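Local coordinates for peptidase M3B, oligoendopeptidase F (Enterococcus faecium, PDB 2QR4), which is probably a zinc-dependent endopeptidase of family M3 that cleaves internal bonds of short peptides, at residues Trp90-Ile95 with Arg117-Gln122; Asn403-Thr408 with Ser510-Leu515; Leu531-Ala536 with Glu544-Ala549. All coordinates share one frame; numbering follows the deposited sequence.

Contact 1 of 3, residues Trp90-Ile95 with Arg117-Gln122; sequences WFEPEI and RHYIQQ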
loop_
_atom_site.group_PDB
_atom_site.type_symbol
_atom_site.label_atom_id
_atom_site.label_comp_id
_atom_site.label_asym_id
_atom_site.label_seq_id
_atom_site.Cartn_x
_atom_site.Cartn_y
_atom_site.Cartn_z
ATOM N N TRP A 90 11.367 -4.489 -23.375
ATOM C CA TRP A 90 12.604 -4.943 -24.020
ATOM C C TRP A 90 13.237 -3.813 -24.840
ATOM O O TRP A 90 14.416 -3.862 -25.196
ATOM C CB TRP A 90 12.319 -6.130 -24.929
ATOM C CG TRP A 90 11.245 -5.809 -25.918
ATOM C CD1 TRP A 90 9.911 -6.075 -25.797
ATOM C CD2 TRP A 90 11.411 -5.138 -27.167
ATOM N NE1 TRP A 90 9.239 -5.620 -26.892
ATOM C CE2 TRP A 90 10.133 -5.033 -27.752
ATOM C CE3 TRP A 90 12.521 -4.619 -27.855
ATOM C CZ2 TRP A 90 9.920 -4.410 -28.987
ATOM C CZ3 TRP A 90 12.313 -4.009 -29.079
ATOM C CH2 TRP A 90 11.017 -3.909 -29.635
ATOM N N PHE A 91 12.437 -2.790 -25.114
ATOM C CA PHE A 91 12.753 -1.768 -26.105
ATOM C C PHE A 91 14.024 -0.944 -25.830
ATOM O O PHE A 91 14.935 -0.908 -26.670
ATOM C CB PHE A 91 11.518 -0.883 -26.310
ATOM C CG PHE A 91 11.723 0.243 -27.267
ATOM C CD1 PHE A 91 12.091 -0.000 -28.577
ATOM C CD2 PHE A 91 11.536 1.544 -26.862
ATOM C CE1 PHE A 91 12.279 1.042 -29.466
ATOM C CE2 PHE A 91 11.716 2.589 -27.747
ATOM C CZ PHE A 91 12.087 2.337 -29.050
ATOM N N GLU A 92 14.101 -0.286 -24.674
ATOM C CA GLU A 92 15.276 0.538 -24.344
ATOM C C GLU A 92 16.576 -0.266 -24.123
ATOM O O GLU A 92 17.651 0.138 -24.574
ATOM C CB GLU A 92 14.983 1.428 -23.139
ATOM C CG GLU A 92 13.780 2.346 -23.337
ATOM C CD GLU A 92 13.675 3.438 -22.266
ATOM O OE1 GLU A 92 14.474 3.439 -21.299
ATOM O OE2 GLU A 92 12.787 4.305 -22.396
ATOM N N PRO A 93 16.492 -1.380 -23.386
ATOM C CA PRO A 93 17.622 -2.300 -23.322
ATOM C C PRO A 93 18.125 -2.691 -24.707
ATOM O O PRO A 93 19.337 -2.732 -24.924
ATOM C CB PRO A 93 17.042 -3.518 -22.593
ATOM C CG PRO A 93 15.988 -2.897 -21.691
ATOM C CD PRO A 93 15.378 -1.805 -22.521
ATOM N N GLU A 94 17.222 -2.969 -25.646
ATOM C CA GLU A 94 17.680 -3.380 -26.981
ATOM C C GLU A 94 18.256 -2.228 -27.788
ATOM O O GLU A 94 19.212 -2.413 -28.526
ATOM C CB GLU A 94 16.596 -4.099 -27.770
ATOM C CG GLU A 94 16.364 -5.511 -27.304
ATOM C CD GLU A 94 15.713 -6.375 -28.366
ATOM O OE1 GLU A 94 15.228 -7.474 -27.990
ATOM O OE2 GLU A 94 15.698 -5.961 -29.564
ATOM N N ILE A 95 17.685 -1.038 -27.637
ATOM C CA ILE A 95 18.280 0.137 -28.248
ATOM C C ILE A 95 19.711 0.240 -27.760
ATOM O O ILE A 95 20.639 0.414 -28.541
ATOM C CB ILE A 95 17.525 1.425 -27.877
ATOM C CG1 ILE A 95 16.200 1.497 -28.631
ATOM C CG2 ILE A 95 18.361 2.651 -28.213
ATOM C CD1 ILE A 95 15.271 2.545 -28.093
ATOM N N ARG A 117 14.754 11.876 -32.683
ATOM C CA ARG A 117 16.119 11.971 -32.175
ATOM C C ARG A 117 16.133 12.344 -30.689
ATOM O O ARG A 117 16.774 11.671 -29.880
ATOM C CB ARG A 117 16.986 12.903 -33.033
ATOM C CG ARG A 117 17.488 14.175 -32.366
ATOM C CD ARG A 117 18.948 14.409 -32.744
ATOM N NE ARG A 117 19.190 14.139 -34.162
ATOM C CZ ARG A 117 20.312 13.614 -34.652
ATOM N NH1 ARG A 117 20.431 13.408 -35.961
ATOM N NH2 ARG A 117 21.308 13.283 -33.837
ATOM N N HIS A 118 15.392 13.386 -30.334
ATOM C CA HIS A 118 15.276 13.826 -28.950
ATOM C C HIS A 118 14.808 12.697 -28.016
ATOM O O HIS A 118 15.213 12.628 -26.849
ATOM C CB HIS A 118 14.383 15.073 -28.874
ATOM C CG HIS A 118 13.352 15.027 -27.790
ATOM N ND1 HIS A 118 13.614 15.424 -26.496
ATOM C CD2 HIS A 118 12.051 14.648 -27.813
ATOM C CE1 HIS A 118 12.522 15.280 -25.765
ATOM N NE2 HIS A 118 11.559 14.811 -26.540
ATOM N N TYR A 119 13.983 11.794 -28.535
ATOM C CA TYR A 119 13.545 10.652 -27.739
ATOM C C TYR A 119 14.648 9.603 -27.614
ATOM O O TYR A 119 14.882 9.058 -26.533
ATOM C CB TYR A 119 12.273 10.039 -28.316
ATOM C CG TYR A 119 11.923 8.711 -27.710
ATOM C CD1 TYR A 119 11.316 8.635 -26.458
ATOM C CD2 TYR A 119 12.208 7.523 -28.382
ATOM C CE1 TYR A 119 11.000 7.405 -25.888
ATOM C CE2 TYR A 119 11.894 6.293 -27.828
ATOM C CZ TYR A 119 11.290 6.239 -26.577
ATOM O OH TYR A 119 10.976 5.017 -26.019
ATOM N N ILE A 120 15.333 9.328 -28.719
ATOM C CA ILE A 120 16.460 8.399 -28.708
ATOM C C ILE A 120 17.652 8.970 -27.926
ATOM O O ILE A 120 18.424 8.230 -27.328
ATOM C CB ILE A 120 16.881 8.011 -30.142
ATOM C CG1 ILE A 120 15.763 7.207 -30.811
ATOM C CG2 ILE A 120 18.175 7.205 -30.135
ATOM C CD1 ILE A 120 15.196 6.106 -29.919
ATOM N N GLN A 121 17.769 10.294 -27.923
ATOM C CA GLN A 121 18.824 10.987 -27.198
ATOM C C GLN A 121 18.729 10.757 -25.694
ATOM O O GLN A 121 19.740 10.495 -25.045
ATOM C CB GLN A 121 18.770 12.491 -27.488
ATOM C CG GLN A 121 19.965 13.265 -26.975
ATOM C CD GLN A 121 21.186 13.059 -27.841
ATOM O OE1 GLN A 121 21.323 13.679 -28.897
ATOM N NE2 GLN A 121 22.084 12.187 -27.402
ATOM N N GLN A 122 17.522 10.872 -25.145
ATOM C CA GLN A 122 17.302 10.668 -23.716
ATOM C C GLN A 122 17.759 9.291 -23.324
ATOM O O GLN A 122 18.438 9.110 -22.305
ATOM C CB GLN A 122 15.824 10.819 -23.350
ATOM C CG GLN A 122 15.439 12.188 -22.828
ATOM C CD GLN A 122 15.909 13.319 -23.729
ATOM O OE1 GLN A 122 17.108 13.491 -23.966
ATOM N NE2 GLN A 122 14.962 14.107 -24.222
#

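Contact 2 of 3, residues Asn403-Thr408 with Ser510-Leu515; sequences NENILT and SAASAL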
loop_
_atom_site.group_PDB
_atom_site.type_symbol
_atom_site.label_atom_id
_atom_site.label_comp_id
_atom_site.label_asym_id
_atom_site.label_seq_id
_atom_site.Cartn_x
_atom_site.Cartn_y
_atom_site.Cartn_z
ATOM N N ASN A 403 2.701 37.649 -15.715
ATOM C CA ASN A 403 1.650 38.623 -16.004
ATOM C C ASN A 403 1.063 39.251 -14.732
ATOM O O ASN A 403 0.895 40.461 -14.651
ATOM C CB ASN A 403 0.555 37.978 -16.858
ATOM C CG ASN A 403 0.925 37.920 -18.340
ATOM O OD1 ASN A 403 2.012 38.329 -18.741
ATOM N ND2 ASN A 403 0.009 37.424 -19.159
ATOM N N GLU A 404 0.775 38.419 -13.736
ATOM C CA GLU A 404 0.299 38.892 -12.442
ATOM C C GLU A 404 1.315 39.846 -11.809
ATOM O O GLU A 404 0.954 40.906 -11.262
ATOM C CB GLU A 404 0.041 37.710 -11.507
ATOM C CG GLU A 404 -1.383 37.158 -11.543
ATOM C CD GLU A 404 -1.670 36.198 -10.378
ATOM O OE1 GLU A 404 -0.791 35.366 -10.054
ATOM O OE2 GLU A 404 -2.773 36.275 -9.783
ATOM N N ASN A 405 2.586 39.468 -11.894
ATOM C CA ASN A 405 3.674 40.321 -11.419
ATOM C C ASN A 405 3.639 41.688 -12.070
ATOM O O ASN A 405 3.827 42.707 -11.403
ATOM C CB ASN A 405 5.035 39.654 -11.642
ATOM C CG ASN A 405 5.314 38.555 -10.616
ATOM O OD1 ASN A 405 4.732 38.552 -9.536
ATOM N ND2 ASN A 405 6.199 37.619 -10.957
ATOM N N ILE A 406 3.372 41.701 -13.372
ATOM C CA ILE A 406 3.370 42.932 -14.128
ATOM C C ILE A 406 2.154 43.783 -13.771
ATOM O O ILE A 406 2.251 45.007 -13.704
ATOM C CB ILE A 406 3.464 42.651 -15.636
ATOM C CG1 ILE A 406 4.855 42.105 -15.973
ATOM C CG2 ILE A 406 3.203 43.912 -16.449
ATOM C CD1 ILE A 406 5.005 41.680 -17.431
ATOM N N LEU A 407 1.022 43.140 -13.501
ATOM C CA LEU A 407 -0.169 43.876 -13.050
ATOM C C LEU A 407 -0.011 44.425 -11.630
ATOM O O LEU A 407 -0.424 45.549 -11.346
ATOM C CB LEU A 407 -1.422 43.005 -13.117
ATOM C CG LEU A 407 -2.579 43.556 -12.279
ATOM C CD1 LEU A 407 -3.261 44.724 -12.991
ATOM C CD2 LEU A 407 -3.572 42.466 -11.943
ATOM N N THR A 408 0.579 43.631 -10.740
ATOM C CA THR A 408 0.874 44.117 -9.391
ATOM C C THR A 408 1.738 45.373 -9.416
ATOM O O THR A 408 1.411 46.375 -8.786
ATOM C CB THR A 408 1.595 43.075 -8.558
ATOM O OG1 THR A 408 0.749 41.931 -8.397
ATOM C CG2 THR A 408 1.962 43.660 -7.194
ATOM N N SER A 510 9.710 32.183 -8.393
ATOM C CA SER A 510 10.913 32.998 -8.380
ATOM C C SER A 510 11.344 33.356 -9.795
ATOM O O SER A 510 11.707 34.502 -10.061
ATOM C CB SER A 510 12.038 32.286 -7.627
ATOM O OG SER A 510 11.713 32.209 -6.250
ATOM N N ALA A 511 11.280 32.388 -10.706
ATOM C CA ALA A 511 11.630 32.663 -12.096
ATOM C C ALA A 511 10.682 33.710 -12.652
ATOM O O ALA A 511 11.114 34.700 -13.258
ATOM C CB ALA A 511 11.606 31.403 -12.943
ATOM N N ALA A 512 9.387 33.518 -12.428
ATOM C CA ALA A 512 8.446 34.499 -12.919
ATOM C C ALA A 512 8.846 35.886 -12.392
ATOM O O ALA A 512 8.891 36.861 -13.149
ATOM C CB ALA A 512 7.038 34.141 -12.527
ATOM N N SER A 513 9.166 35.966 -11.104
ATOM C CA SER A 513 9.574 37.240 -10.505
ATOM C C SER A 513 10.789 37.878 -11.182
ATOM O O SER A 513 10.801 39.082 -11.418
ATOM C CB SER A 513 9.824 37.096 -9.004
ATOM O OG SER A 513 10.294 38.325 -8.474
ATOM N N ALA A 514 11.795 37.067 -11.495
ATOM C CA ALA A 514 12.995 37.533 -12.209
ATOM C C ALA A 514 12.688 37.998 -13.630
ATOM O O ALA A 514 13.309 38.937 -14.144
ATOM C CB ALA A 514 14.049 36.431 -12.250
ATOM N N LEU A 515 11.740 37.328 -14.273
ATOM C CA LEU A 515 11.351 37.684 -15.627
ATOM C C LEU A 515 10.533 38.979 -15.701
ATOM O O LEU A 515 10.704 39.762 -16.626
ATOM C CB LEU A 515 10.604 36.524 -16.287
ATOM C CG LEU A 515 11.496 35.372 -16.742
ATOM C CD1 LEU A 515 10.650 34.226 -17.259
ATOM C CD2 LEU A 515 12.493 35.863 -17.825
#

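Contact 3 of 3, residues Leu531-Ala536 with Glu544-Ala549; sequences LAYLKA and EVMKKA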
loop_
_atom_site.group_PDB
_atom_site.type_symbol
_atom_site.label_atom_id
_atom_site.label_comp_id
_atom_site.label_asym_id
_atom_site.label_seq_id
_atom_site.Cartn_x
_atom_site.Cartn_y
_atom_site.Cartn_z
ATOM N N LEU A 531 9.834 36.522 -25.023
ATOM C CA LEU A 531 9.001 36.112 -26.141
ATOM C C LEU A 531 9.527 34.819 -26.742
ATOM O O LEU A 531 8.751 33.924 -27.066
ATOM C CB LEU A 531 8.929 37.205 -27.216
ATOM C CG LEU A 531 8.335 38.571 -26.844
ATOM C CD1 LEU A 531 8.099 39.415 -28.100
ATOM C CD2 LEU A 531 7.048 38.431 -26.041
ATOM N N ALA A 532 10.845 34.720 -26.885
ATOM C CA ALA A 532 11.472 33.507 -27.410
ATOM C C ALA A 532 11.246 32.308 -26.486
ATOM O O ALA A 532 11.218 31.164 -26.939
ATOM C CB ALA A 532 12.962 33.728 -27.650
ATOM N N TYR A 533 11.089 32.576 -25.192
ATOM C CA TYR A 533 10.728 31.531 -24.241
ATOM C C TYR A 533 9.271 31.112 -24.427
ATOM O O TYR A 533 8.889 29.983 -24.106
ATOM C CB TYR A 533 10.967 31.992 -22.804
ATOM C CG TYR A 533 9.821 31.657 -21.885
ATOM C CD1 TYR A 533 9.600 30.353 -21.468
ATOM C CD2 TYR A 533 8.951 32.644 -21.445
ATOM C CE1 TYR A 533 8.542 30.036 -20.634
ATOM C CE2 TYR A 533 7.893 32.343 -20.610
ATOM C CZ TYR A 533 7.691 31.037 -20.209
ATOM O OH TYR A 533 6.636 30.728 -19.374
ATOM N N LEU A 534 8.463 32.034 -24.944
ATOM C CA LEU A 534 7.067 31.749 -25.260
ATOM C C LEU A 534 6.976 30.931 -26.541
ATOM O O LEU A 534 6.115 30.063 -26.678
ATOM C CB LEU A 534 6.279 33.049 -25.420
ATOM C CG LEU A 534 6.137 33.928 -24.179
ATOM C CD1 LEU A 534 5.570 35.286 -24.560
ATOM C CD2 LEU A 534 5.273 33.244 -23.117
ATOM N N LYS A 535 7.884 31.212 -27.467
ATOM C CA LYS A 535 7.935 30.529 -28.755
ATOM C C LYS A 535 8.555 29.138 -28.636
ATOM O O LYS A 535 8.292 28.265 -29.457
ATOM C CB LYS A 535 8.710 31.378 -29.764
ATOM C CG LYS A 535 7.974 32.637 -30.220
ATOM C CD LYS A 535 8.946 33.760 -30.559
ATOM C CE LYS A 535 10.139 33.246 -31.352
ATOM N NZ LYS A 535 11.322 34.144 -31.220
ATOM N N ALA A 536 9.373 28.932 -27.609
ATOM C CA ALA A 536 9.943 27.615 -27.328
ATOM C C ALA A 536 8.854 26.564 -27.104
ATOM O O ALA A 536 8.744 25.604 -27.866
ATOM C CB ALA A 536 10.876 27.682 -26.122
ATOM N N GLU A 544 17.493 25.110 -19.080
ATOM C CA GLU A 544 18.188 25.779 -20.193
ATOM C C GLU A 544 17.267 26.751 -20.909
ATOM O O GLU A 544 17.710 27.787 -21.391
ATOM C CB GLU A 544 18.830 24.799 -21.183
ATOM C CG GLU A 544 18.358 23.372 -21.032
ATOM C CD GLU A 544 19.083 22.633 -19.920
ATOM O OE1 GLU A 544 18.418 21.890 -19.170
ATOM O OE2 GLU A 544 20.317 22.797 -19.799
ATOM N N VAL A 545 15.985 26.412 -20.985
ATOM C CA VAL A 545 15.005 27.363 -21.475
ATOM C C VAL A 545 15.094 28.630 -20.617
ATOM O O VAL A 545 15.300 29.728 -21.134
ATOM C CB VAL A 545 13.586 26.770 -21.447
ATOM C CG1 VAL A 545 12.532 27.872 -21.389
ATOM C CG2 VAL A 545 13.373 25.883 -22.657
HETATM N N MSE A 546 14.973 28.461 -19.303
HETATM C CA MSE A 546 15.103 29.575 -18.365
HETATM C C MSE A 546 16.442 30.315 -18.486
HETATM O O MSE A 546 16.474 31.545 -18.519
HETATM C CB MSE A 546 14.874 29.093 -16.928
HETATM C CG MSE A 546 13.404 29.004 -16.534
HETATM SE SE MSE A 546 12.408 30.671 -16.867
HETATM C CE MSE A 546 11.477 30.179 -18.505
ATOM N N LYS A 547 17.538 29.564 -18.561
ATOM C CA LYS A 547 18.868 30.144 -18.735
ATOM C C LYS A 547 18.933 31.053 -19.974
ATOM O O LYS A 547 19.487 32.153 -19.921
ATOM C CB LYS A 547 19.909 29.027 -18.834
ATOM C CG LYS A 547 21.300 29.384 -18.341
ATOM C CD LYS A 547 22.047 28.105 -17.942
ATOM C CE LYS A 547 23.479 28.383 -17.495
ATOM N NZ LYS A 547 24.381 28.723 -18.634
ATOM N N LYS A 548 18.352 30.588 -21.077
ATOM C CA LYS A 548 18.276 31.369 -22.313
ATOM C C LYS A 548 17.440 32.638 -22.145
ATOM O O LYS A 548 17.693 33.652 -22.800
ATOM C CB LYS A 548 17.730 30.517 -23.466
ATOM C CG LYS A 548 18.814 29.826 -24.298
ATOM C CD LYS A 548 18.230 28.824 -25.303
ATOM C CE LYS A 548 17.827 27.509 -24.624
ATOM N NZ LYS A 548 16.984 26.632 -25.490
ATOM N N ALA A 549 16.449 32.581 -21.260
ATOM C CA ALA A 549 15.610 33.746 -20.994
ATOM C C ALA A 549 16.226 34.664 -19.941
ATOM O O ALA A 549 15.622 35.667 -19.565
ATOM C CB ALA A 549 14.209 33.318 -20.578
#

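Contact 1 of 3, residues Trp90-Ile95 with Arg117-Gln122
Phe-91 and Tyr-119 carry a buried, mainly apolar helix-helix contact in the N-terminal part of this mostly helical chain. It joins the short helix 91-95 to the start of helix 117-124. The segment axes stay 11.7 Å apart and run almost at right angles (signed crossing angle -85°), so long side chains have to bridge the space between the backbones. The two aromatic rings arrive from opposite directions and meet edge to edge, with planes only about 11° from parallel. Neither ring stacks on the face of the other. Phe-91 CE2 lies 3.1 Å from Tyr-119 OH and 3.7 Å from Tyr-119 CE2, so the rim of the phenylalanine slots against the hydroxyl corner of the tyrosine. Both rings are sent across in the same way, with CG anti to the backbone N (chi1 178° for Phe-91). One face of the Phe-91 ring is covered from within its own helix by Ile-95 CD1, offset toward the rim. That methyl also reaches over to the second helix, meeting Ile-120 CD1 at 4.0 Å, methyl to methyl. Glu-92 comes in at about a right angle to Tyr-119, its extended chain bringing OE2 to 4.1 Å from Tyr-119 OH. Helix 33-63 backs the contact: Ile-40 and Val-43 touch Phe-91, Leu-44 touches Tyr-119, and Ile-40 also meets Ile-120. Ile-123, one turn on from Ile-120, extends the apolar layer against Ile-95. With no hydrogen bond between the segments, cohesion rests on ring rims and methyl groups, while the nearby carboxylate may make the electrostatic surroundings of the tyrosine hydroxyl more negative.

Contact 2 of 3, residues Asn403-Thr408 with Ser510-Leu515
Asn-405 reaches from helix 394-414 to the backbone of helix 503-520, its amide nitrogen entering between two small residues. Ala-512 and Ser-513 receive it: ND2 of Asn-405 stands 3.9 Å from Ala-512 CB and 4.2 Å from Ser-513 CB. It comes closer still to the main chain, 3.4 Å from Ser-513 CA. The amide group therefore meets the helix end-on through its nitrogen, with OD1 held back on the Asn-405 side. Its first torsion places CG anti to the carbonyl carbon and beside the backbone N (chi1 -77°), which carries the amide across to the neighbouring helix. Ser-513 N also lies 3.4 Å from Asn-405 ND2, but both are donors, so this is van der Waals contact and no hydrogen bond. Ser-513 has OG anti to its backbone N (chi1 176°), and its CB, not the hydroxyl, is the side-chain atom nearest the amide. Ala-512 instead points its methyl at the opposing helix, where Thr-401 and Thr-402 also touch it. The small side chains let the backbones approach to 6.7 Å between the CA atoms of Asn-405 and Ser-513. One turn of the first helix is reinforced from within: Glu-404 O accepts from Thr-408 N and also from Thr-408 OG1 at 3.0 Å, the hydroxyl lying above the carbonyl plane. Glu-404 itself faces another helix, 361-379, touching Phe-365 and His-369. That helix carries the HEXXH sequence which in M3 peptidases supplies zinc-binding histidines. Helix 394-414 lies against it and, as in relatives, probably carries the glutamate completing the zinc site, with Asn-405 farther along. Helix 503-520 thus packs through small residues on one of the probable zinc-site pair in the mainly helical M3 catalytic fold.

Contact 3 of 3, residues Leu531-Ala536 with Glu544-Ala549
Tyr-533 is the residue of helix 526-536 through which nearly all of this contact is made, and it meets Val-545 and Ala-549, one turn apart and both directed at it, and the folded-back end of Met-546. Its CB lies 4.2 Å from Ala-549 CB, beside the closest pairing of the backbones. Farther out, the ring takes the methyl group of Met-546, a selenomethionine here, over one face. CE of Met-546 stands 3.9 Å from the ring centroid and 29° off its normal, a CH-pi contact shifted toward the CD1-CE1 bond of Tyr-533. The Met-546 chain leaves its own helix pointing the other way and is folded back by bends at chi2 (-53°) and chi3 (102°), which bring CE onto the ring. Val-545 approaches a different part of the ring, its CG1 3.8 Å from Tyr-533 CD1 at the edge and near the plane, the two side chains crossing at about a right angle. The two helices form a helical hairpin, running in roughly opposite directions and joined by a short connection. The phenol end of Tyr-533 points past the hairpin: its OH is hydrogen-bonded to Leu-395 O at the start of helix 394-414, while His-376 of helix 361-379 and Tyr-530 also touch the side chain. Next in sequence, Leu-534 and Lys-535 turn to Phe-379 of helix 361-379. At the end of the helix, Ala-536 directs its methyl back to the partner, where Val-545 CG2 is 4.6 Å from Ala-536 CB, a loose approach near the turn of the hairpin.

From the N terminus, contact 1 comes first and closes a loop of 21 residues that includes helix 100-109, folding helix 117-124 back to helix 91-95. Contact 2 closes a far longer loop of 101 residues, containing helices 418-454 and 461-476, and brings helix 503-520 against helix 394-414. Contact 3 then closes a loop of seven residues between its segments, five of them linking helices 526-536 and 542-548. All three are in series, none enclosing or crossing another. Contacts 2 and 3 adjoin: Leu-515 and Ala-511 pack on Met-546, and Leu-515 on Ala-549. Contact 1 stands apart, its centre about 38 Å from that of contact 2 and about 27 Å from that of contact 3.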